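Local coordinates for putative acyl-CoA thioester hydrolase HI0827 (Haemophilus influenzae, PDB 1YLI), which probably hydrolyses acyl-coenzyme A thioesters, including long-chain fatty acyl-CoA, as a hexamer built from hotdog-fold subunits, at residues R57-A62 with V122-N127; G88-K93 with G128-I133. One frame throughout, in Å; residues are numbered along the deposited sequence.

Both contacts lie at one end of the antiparallel sheet and touch the same coenzyme A, their centres about 7 Å apart. Neither is deep core: in each, four touching residues are buried and two exposed. Contact 1 pairs strand 58-67, outermost within the chain, with the end of strand 111-123 through regular backbone bonds and valines, and meets the pantetheine arm and adenosine. In contact 2, the turn leading into strand 91-101 meets the loop after strand 111-123, and serine and backbone N-H groups hold the 3'-phosphate. Ala123 of contact 1 joins the two, its backbone bonded to Ser90 and Arg131 of contact 2.

Contact 1 (R57-A62 with V122-N127); sequences RVVTVA and VAVDNN. With COA (coenzyme A), chain H.
Arg57 reaches across Val124 and grips one backbone oxygen, Asp125 O, with two nitrogens of its guanidinium edge. Arg57 NH2 makes the shorter bond, 2.6 Å to Asp125 O, lying in the carbonyl plane on a lone pair; Arg57 NE reaches the same oxygen at 3.1 Å, tilted out of that plane and less straight. A bend at chi3 (77°) in an otherwise extended side chain turns the group edge-on to Asp125, and Val124 CG2 covers one of its faces. NH1 makes a salt bridge to Asp32 of the second subunit, so a single side chain ties this loop to the subunit interface. Beyond the loop the backbones settle into antiparallel pairing, with Val59 and Val122 as a hydrogen-bonded pair (Val122 N to Val59 O, 2.8 Å) and Val58 with Ala123 as a non-hydrogen-bonded one. Val124 N still donates to Arg57 O. This is the outermost strand of the subunit's own hotdog sheet, where a classic bulge puts Val61 and Ala62 both opposite Thr120; Ala62 also pairs with an antiparallel strand of the second subunit, so the sheet runs on across the interface. Thr60 O accepts the pantetheine amide N4P of coenzyme A at 2.8 Å. Val59, Val61 and Val122 put their methyls against the bound coenzyme A: Val61 CG1 comes within 3.5 Å of Val122 CG2, their side chains crossing at about a right angle, and within 3.3 Å of the pantetheine methyl CDP. Farther along, Val59 CG2 rests on Val124 CG1 at 3.8 Å.

Contact 2 (G88-K93 with G128-I133); sequences GRSSIK and GRSRTI. With COA (coenzyme A), chain H.
Arg89 O takes a backbone bond from Ile133 N, 2.9 Å long, and a water lies within hydrogen-bonding distance of both Arg89 O and Ile133 O. The side chain of Arg89 then bends at chi3 (45°) and crosses Thr132 at about a right angle, offering its guanidinium edge to two hydroxyls: Arg89 NH1 donates to Thr132 OG1 at 3.1 Å, almost in the guanidinium plane, while NH2 makes a weak bond to Ser130 OG. Just past Arg89, the turn wraps the 3'-phosphate of coenzyme A. Oxygen O9A is held by both Ser90 N and Ser90 OG, the hydroxyl at 2.9 Å; O8A takes Ser91 OG at 2.7 Å and Ser91 N at 3.2 Å, with a weak bond from Arg89 N. The hydroxyls of Ser90 and Ser91 each sit between their own N and carbonyl carbon (chi1 68° and 75°), which brings each to the phosphate oxygen its own N-H already holds. Away from the ligand, Ile133 CD1 packs tightly on Ile92 CG1 at 3.5 Å, on the side of the turn where Ile92 meets helix 35-54. With backbone N-H groups and neutral hydroxyls making these bonds and the Arg89 guanidinium close by, the site would suit the negatively charged 3'-phosphate that distinguishes coenzyme A from its dephospho precursor.

Contact 1 (R57-A62 with V122-N127)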
loop_
_atom_site.group_PDB
_atom_site.type_symbol
_atom_site.label_atom_id
_atom_site.label_comp_id
_atom_site.label_asym_id
_atom_site.label_seq_id
_atom_site.Cartn_x
_atom_site.Cartn_y
_atom_site.Cartn_z
ATOM N N ARG B 57 -2.130 -24.922 -6.894
ATOM C CA ARG B 57 -1.772 -24.264 -5.655
ATOM C C ARG B 57 -0.569 -24.904 -4.958
ATOM O O ARG B 57 -0.431 -26.126 -4.932
ATOM C CB ARG B 57 -2.976 -24.185 -4.696
ATOM C CG ARG B 57 -2.587 -23.435 -3.423
ATOM C CD ARG B 57 -3.727 -22.823 -2.645
ATOM N NE ARG B 57 -4.436 -23.823 -1.897
ATOM C CZ ARG B 57 -4.878 -23.678 -0.648
ATOM N NH1 ARG B 57 -4.655 -22.567 0.032
ATOM N NH2 ARG B 57 -5.532 -24.676 -0.076
ATOM N N VAL B 58 0.290 -24.058 -4.392
ATOM C CA VAL B 58 1.437 -24.513 -3.623
ATOM C C VAL B 58 1.540 -23.680 -2.366
ATOM O O VAL B 58 1.125 -22.514 -2.367
ATOM C CB VAL B 58 2.794 -24.467 -4.394
ATOM C CG1 VAL B 58 2.773 -25.399 -5.594
ATOM C CG2 VAL B 58 3.136 -23.059 -4.828
ATOM N N VAL B 59 2.074 -24.271 -1.295
ATOM C CA VAL B 59 2.398 -23.529 -0.070
ATOM C C VAL B 59 3.853 -23.739 0.299
ATOM O O VAL B 59 4.470 -24.750 -0.075
ATOM C CB VAL B 59 1.508 -23.955 1.140
ATOM C CG1 VAL B 59 0.033 -23.590 0.880
ATOM C CG2 VAL B 59 1.637 -25.460 1.429
ATOM N N THR B 60 4.399 -22.789 1.051
ATOM C CA THR B 60 5.760 -22.904 1.569
ATOM C C THR B 60 5.822 -23.723 2.840
ATOM O O THR B 60 5.138 -23.383 3.819
ATOM C CB THR B 60 6.320 -21.497 1.883
ATOM O OG1 THR B 60 6.203 -20.698 0.708
ATOM C CG2 THR B 60 7.800 -21.585 2.289
ATOM N N VAL B 61 6.649 -24.781 2.859
ATOM C CA VAL B 61 6.867 -25.512 4.123
ATOM C C VAL B 61 8.245 -25.287 4.778
ATOM O O VAL B 61 8.382 -25.476 5.970
ATOM C CB VAL B 61 6.606 -27.049 4.035
ATOM C CG1 VAL B 61 5.161 -27.285 3.685
ATOM C CG2 VAL B 61 7.589 -27.747 3.005
ATOM N N ALA B 62 9.266 -24.937 4.007
ATOM C CA ALA B 62 10.577 -24.763 4.607
ATOM C C ALA B 62 11.373 -23.755 3.820
ATOM O O ALA B 62 11.096 -23.520 2.652
ATOM C CB ALA B 62 11.312 -26.100 4.706
ATOM N N VAL B 122 5.049 -27.196 -1.243
ATOM C CA VAL B 122 4.242 -28.415 -1.298
ATOM C C VAL B 122 2.986 -28.101 -2.109
ATOM O O VAL B 122 2.332 -27.085 -1.874
ATOM C CB VAL B 122 3.855 -28.935 0.105
ATOM C CG1 VAL B 122 2.881 -30.123 -0.004
ATOM C CG2 VAL B 122 5.082 -29.398 0.886
ATOM N N ALA B 123 2.669 -28.976 -3.060
ATOM C CA ALA B 123 1.468 -28.860 -3.859
ATOM C C ALA B 123 0.294 -29.265 -2.978
ATOM O O ALA B 123 0.313 -30.348 -2.379
ATOM C CB ALA B 123 1.578 -29.776 -5.126
ATOM N N VAL B 124 -0.710 -28.391 -2.868
ATOM C CA VAL B 124 -1.861 -28.648 -1.996
ATOM C C VAL B 124 -3.157 -28.513 -2.756
ATOM O O VAL B 124 -3.178 -27.905 -3.820
ATOM C CB VAL B 124 -1.910 -27.700 -0.784
ATOM C CG1 VAL B 124 -0.840 -28.085 0.237
ATOM C CG2 VAL B 124 -1.780 -26.239 -1.204
ATOM N N ASP B 125 -4.234 -29.081 -2.222
ATOM C CA ASP B 125 -5.556 -28.866 -2.800
ATOM C C ASP B 125 -6.215 -27.602 -2.209
ATOM O O ASP B 125 -5.519 -26.713 -1.737
ATOM C CB ASP B 125 -6.438 -30.117 -2.696
ATOM C CG ASP B 125 -6.692 -30.569 -1.254
ATOM O OD1 ASP B 125 -6.564 -29.766 -0.283
ATOM O OD2 ASP B 125 -7.059 -31.760 -1.104
ATOM N N ASN B 126 -7.539 -27.505 -2.269
ATOM C CA ASN B 126 -8.255 -26.374 -1.671
ATOM C C ASN B 126 -8.331 -26.384 -0.164
ATOM O O ASN B 126 -8.615 -25.348 0.419
ATOM C CB ASN B 126 -9.689 -26.316 -2.179
ATOM C CG ASN B 126 -9.753 -26.193 -3.665
ATOM O OD1 ASN B 126 -9.021 -25.387 -4.259
ATOM N ND2 ASN B 126 -10.608 -27.017 -4.295
ATOM N N ASN B 127 -8.145 -27.538 0.468
ATOM C CA ASN B 127 -8.238 -27.601 1.929
ATOM C C ASN B 127 -6.887 -27.504 2.587
ATOM O O ASN B 127 -6.798 -27.597 3.810
ATOM C CB ASN B 127 -8.913 -28.873 2.400
ATOM C CG ASN B 127 -10.264 -29.067 1.788
ATOM O OD1 ASN B 127 -11.139 -28.191 1.869
ATOM N ND2 ASN B 127 -10.462 -30.234 1.178
HETATM N N1A COA H . 11.030 -29.630 5.482
HETATM C C2A COA H . 11.212 -30.051 4.178
HETATM N N3A COA H . 10.217 -30.812 3.580
HETATM C C4A COA H . 9.064 -31.116 4.258
HETATM C C5A COA H . 8.884 -30.690 5.568
HETATM C C6A COA H . 9.871 -29.938 6.177
HETATM N N6A COA H . 9.593 -29.365 7.347
HETATM N N7A COA H . 7.679 -31.113 6.014
HETATM C C8A COA H . 7.096 -31.820 5.021
HETATM N N9A COA H . 7.935 -31.831 3.933
HETATM C C1B COA H . 7.674 -32.513 2.673
HETATM C C2B COA H . 7.468 -34.017 2.859
HETATM O O2B COA H . 8.672 -34.742 2.831
HETATM C C3B COA H . 6.517 -34.377 1.728
HETATM O O3B COA H . 7.286 -34.656 0.584
HETATM P P3B COA H . 6.898 -35.544 -0.694
HETATM O O7A COA H . 7.400 -36.915 -0.403
HETATM O O8A COA H . 7.642 -34.990 -1.874
HETATM O O9A COA H . 5.421 -35.552 -1.010
HETATM C C4B COA H . 5.719 -33.088 1.540
HETATM O O4B COA H . 6.428 -32.054 2.219
HETATM C C5B COA H . 4.302 -33.212 2.101
HETATM O O5B COA H . 4.388 -33.688 3.435
HETATM P P1A COA H . 3.202 -34.533 4.095
HETATM O O1A COA H . 3.773 -35.341 5.244
HETATM O O2A COA H . 2.520 -35.418 3.081
HETATM O O3A COA H . 2.139 -33.456 4.654
HETATM P P2A COA H . 2.400 -32.720 6.065
HETATM O O4A COA H . 3.866 -32.878 6.422
HETATM O O5A COA H . 1.503 -33.236 7.149
HETATM O O6A COA H . 2.089 -31.183 5.767
HETATM C CBP COA H . 1.572 -29.279 4.559
HETATM C CCP COA H . 2.428 -30.533 4.563
HETATM C CDP COA H . 2.032 -28.384 3.431
HETATM C CEP COA H . 0.138 -29.694 4.239
HETATM C CAP COA H . 1.659 -28.565 5.939
HETATM O OAP COA H . 2.927 -28.628 6.580
HETATM C C9P COA H . 1.092 -27.162 5.999
HETATM O O9P COA H . -0.214 -26.920 5.551
HETATM N N8P COA H . 1.849 -26.193 6.491
HETATM C C7P COA H . 1.488 -24.791 6.316
HETATM C C6P COA H . 2.113 -24.236 5.055
HETATM C C5P COA H . 1.847 -22.759 4.927
HETATM O O5P COA H . 0.683 -22.322 4.890
HETATM N N4P COA H . 2.950 -21.995 4.843
HETATM C C3P COA H . 2.976 -20.566 4.594
HETATM C C2P COA H . 2.507 -19.698 5.765
HETATM S S1P COA H . 2.377 -20.572 7.341
#

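Contact 2 (G88-K93 with G128-I133)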
loop_
_atom_site.group_PDB
_atom_site.type_symbol
_atom_site.label_atom_id
_atom_site.label_comp_id
_atom_site.label_asym_id
_atom_site.label_seq_id
_atom_site.Cartn_x
_atom_site.Cartn_y
_atom_site.Cartn_z
ATOM N N GLY B 88 9.435 -34.126 -5.723
ATOM C CA GLY B 88 9.075 -35.379 -5.072
ATOM C C GLY B 88 7.647 -35.741 -5.456
ATOM O O GLY B 88 7.231 -35.493 -6.582
ATOM N N ARG B 89 6.881 -36.299 -4.523
ATOM C CA ARG B 89 5.478 -36.652 -4.796
ATOM C C ARG B 89 4.641 -35.385 -4.845
ATOM O O ARG B 89 3.955 -35.113 -5.829
ATOM C CB ARG B 89 4.922 -37.602 -3.723
ATOM C CG ARG B 89 3.629 -38.301 -4.180
ATOM C CD ARG B 89 2.897 -39.079 -3.061
ATOM N NE ARG B 89 2.829 -38.299 -1.818
ATOM C CZ ARG B 89 1.954 -37.324 -1.546
ATOM N NH1 ARG B 89 1.023 -36.951 -2.432
ATOM N NH2 ARG B 89 2.020 -36.712 -0.368
ATOM N N SER B 90 4.695 -34.624 -3.754
ATOM C CA SER B 90 4.007 -33.338 -3.688
ATOM C C SER B 90 4.943 -32.166 -3.406
ATOM O O SER B 90 4.514 -31.029 -3.430
ATOM C CB SER B 90 2.898 -33.382 -2.645
ATOM O OG SER B 90 3.422 -33.484 -1.337
ATOM N N SER B 91 6.208 -32.444 -3.120
ATOM C CA SER B 91 7.136 -31.373 -2.764
ATOM C C SER B 91 7.992 -30.928 -3.963
ATOM O O SER B 91 8.283 -31.714 -4.877
ATOM C CB SER B 91 8.030 -31.800 -1.597
ATOM O OG SER B 91 9.008 -32.705 -2.083
ATOM N N ILE B 92 8.426 -29.678 -3.920
ATOM C CA ILE B 92 9.253 -29.083 -4.967
ATOM C C ILE B 92 10.280 -28.163 -4.322
ATOM O O ILE B 92 9.928 -27.275 -3.553
ATOM C CB ILE B 92 8.437 -28.201 -5.955
ATOM C CG1 ILE B 92 7.249 -28.954 -6.521
ATOM C CG2 ILE B 92 9.306 -27.752 -7.131
ATOM C CD1 ILE B 92 6.451 -28.118 -7.534
ATOM N N LYS B 93 11.546 -28.391 -4.627
ATOM C CA LYS B 93 12.590 -27.555 -4.054
ATOM C C LYS B 93 13.030 -26.575 -5.126
ATOM O O LYS B 93 13.384 -27.000 -6.241
ATOM C CB LYS B 93 13.749 -28.412 -3.552
ATOM C CG LYS B 93 13.420 -29.104 -2.249
ATOM C CD LYS B 93 14.593 -29.868 -1.722
ATOM C CE LYS B 93 14.273 -30.571 -0.420
ATOM N NZ LYS B 93 14.035 -29.571 0.666
ATOM N N GLY B 128 -5.842 -27.294 1.778
ATOM C CA GLY B 128 -4.474 -27.219 2.276
ATOM C C GLY B 128 -3.801 -28.570 2.438
ATOM O O GLY B 128 -2.700 -28.651 2.995
ATOM N N ARG B 129 -4.460 -29.625 1.955
ATOM C CA ARG B 129 -3.950 -31.001 2.027
ATOM C C ARG B 129 -3.019 -31.287 0.865
ATOM O O ARG B 129 -3.314 -30.882 -0.258
ATOM C CB ARG B 129 -5.111 -31.998 2.002
ATOM C CG ARG B 129 -5.882 -32.066 3.315
ATOM C CD ARG B 129 -7.265 -32.679 3.130
ATOM N NE ARG B 129 -8.108 -32.386 4.295
ATOM C CZ ARG B 129 -8.345 -33.231 5.303
ATOM N NH1 ARG B 129 -7.822 -34.460 5.309
ATOM N NH2 ARG B 129 -9.127 -32.848 6.314
ATOM N N SER B 130 -1.914 -32.000 1.110
ATOM C CA SER B 130 -0.938 -32.244 0.037
ATOM C C SER B 130 -1.549 -33.038 -1.114
ATOM O O SER B 130 -2.397 -33.898 -0.893
ATOM C CB SER B 130 0.377 -32.874 0.552
ATOM O OG SER B 130 0.223 -34.231 0.921
ATOM N N ARG B 131 -1.152 -32.716 -2.344
ATOM C CA ARG B 131 -1.644 -33.433 -3.531
ATOM C C ARG B 131 -0.491 -33.901 -4.402
ATOM O O ARG B 131 0.579 -33.315 -4.395
ATOM C CB ARG B 131 -2.663 -32.613 -4.363
ATOM C CG ARG B 131 -2.148 -31.282 -4.841
ATOM C CD ARG B 131 -3.075 -30.536 -5.820
ATOM N NE ARG B 131 -2.367 -29.306 -6.098
ATOM C CZ ARG B 131 -1.529 -29.115 -7.106
ATOM N NH1 ARG B 131 -1.341 -30.051 -8.037
ATOM N NH2 ARG B 131 -0.868 -27.966 -7.174
ATOM N N THR B 132 -0.715 -34.970 -5.147
ATOM C CA THR B 132 0.331 -35.517 -5.996
ATOM C C THR B 132 0.522 -34.629 -7.223
ATOM O O THR B 132 -0.427 -34.355 -7.964
ATOM C CB THR B 132 0.011 -36.971 -6.376
ATOM O OG1 THR B 132 -0.200 -37.728 -5.176
ATOM C CG2 THR B 132 1.158 -37.604 -7.154
ATOM N N ILE B 133 1.740 -34.141 -7.413
ATOM C CA ILE B 133 2.068 -33.424 -8.638
ATOM C C ILE B 133 1.865 -34.301 -9.883
ATOM O O ILE B 133 2.354 -35.452 -9.948
ATOM C CB ILE B 133 3.488 -32.848 -8.599
ATOM C CG1 ILE B 133 3.596 -31.837 -7.465
ATOM C CG2 ILE B 133 3.849 -32.249 -9.945
ATOM C CD1 ILE B 133 5.005 -31.576 -7.028
HETATM N N1A COA H . 11.030 -29.630 5.482
HETATM C C2A COA H . 11.212 -30.051 4.178
HETATM N N3A COA H . 10.217 -30.812 3.580
HETATM C C4A COA H . 9.064 -31.116 4.258
HETATM C C5A COA H . 8.884 -30.690 5.568
HETATM C C6A COA H . 9.871 -29.938 6.177
HETATM N N6A COA H . 9.593 -29.365 7.347
HETATM N N7A COA H . 7.679 -31.113 6.014
HETATM C C8A COA H . 7.096 -31.820 5.021
HETATM N N9A COA H . 7.935 -31.831 3.933
HETATM C C1B COA H . 7.674 -32.513 2.673
HETATM C C2B COA H . 7.468 -34.017 2.859
HETATM O O2B COA H . 8.672 -34.742 2.831
HETATM C C3B COA H . 6.517 -34.377 1.728
HETATM O O3B COA H . 7.286 -34.656 0.584
HETATM P P3B COA H . 6.898 -35.544 -0.694
HETATM O O7A COA H . 7.400 -36.915 -0.403
HETATM O O8A COA H . 7.642 -34.990 -1.874
HETATM O O9A COA H . 5.421 -35.552 -1.010
HETATM C C4B COA H . 5.719 -33.088 1.540
HETATM O O4B COA H . 6.428 -32.054 2.219
HETATM C C5B COA H . 4.302 -33.212 2.101
HETATM O O5B COA H . 4.388 -33.688 3.435
HETATM P P1A COA H . 3.202 -34.533 4.095
HETATM O O1A COA H . 3.773 -35.341 5.244
HETATM O O2A COA H . 2.520 -35.418 3.081
HETATM O O3A COA H . 2.139 -33.456 4.654
HETATM P P2A COA H . 2.400 -32.720 6.065
HETATM O O4A COA H . 3.866 -32.878 6.422
HETATM O O5A COA H . 1.503 -33.236 7.149
HETATM O O6A COA H . 2.089 -31.183 5.767
HETATM C CBP COA H . 1.572 -29.279 4.559
HETATM C CCP COA H . 2.428 -30.533 4.563
HETATM C CDP COA H . 2.032 -28.384 3.431
HETATM C CEP COA H . 0.138 -29.694 4.239
HETATM C CAP COA H . 1.659 -28.565 5.939
HETATM O OAP COA H . 2.927 -28.628 6.580
HETATM C C9P COA H . 1.092 -27.162 5.999
HETATM O O9P COA H . -0.214 -26.920 5.551
HETATM N N8P COA H . 1.849 -26.193 6.491
HETATM C C7P COA H . 1.488 -24.791 6.316
HETATM C C6P COA H . 2.113 -24.236 5.055
HETATM C C5P COA H . 1.847 -22.759 4.927
HETATM O O5P COA H . 0.683 -22.322 4.890
HETATM N N4P COA H . 2.950 -21.995 4.843
HETATM C C3P COA H . 2.976 -20.566 4.594
HETATM C C2P COA H . 2.507 -19.698 5.765
HETATM S S1P COA H . 2.377 -20.572 7.341
HETATM O O HOH W 1 4.684 -36.273 -8.488
#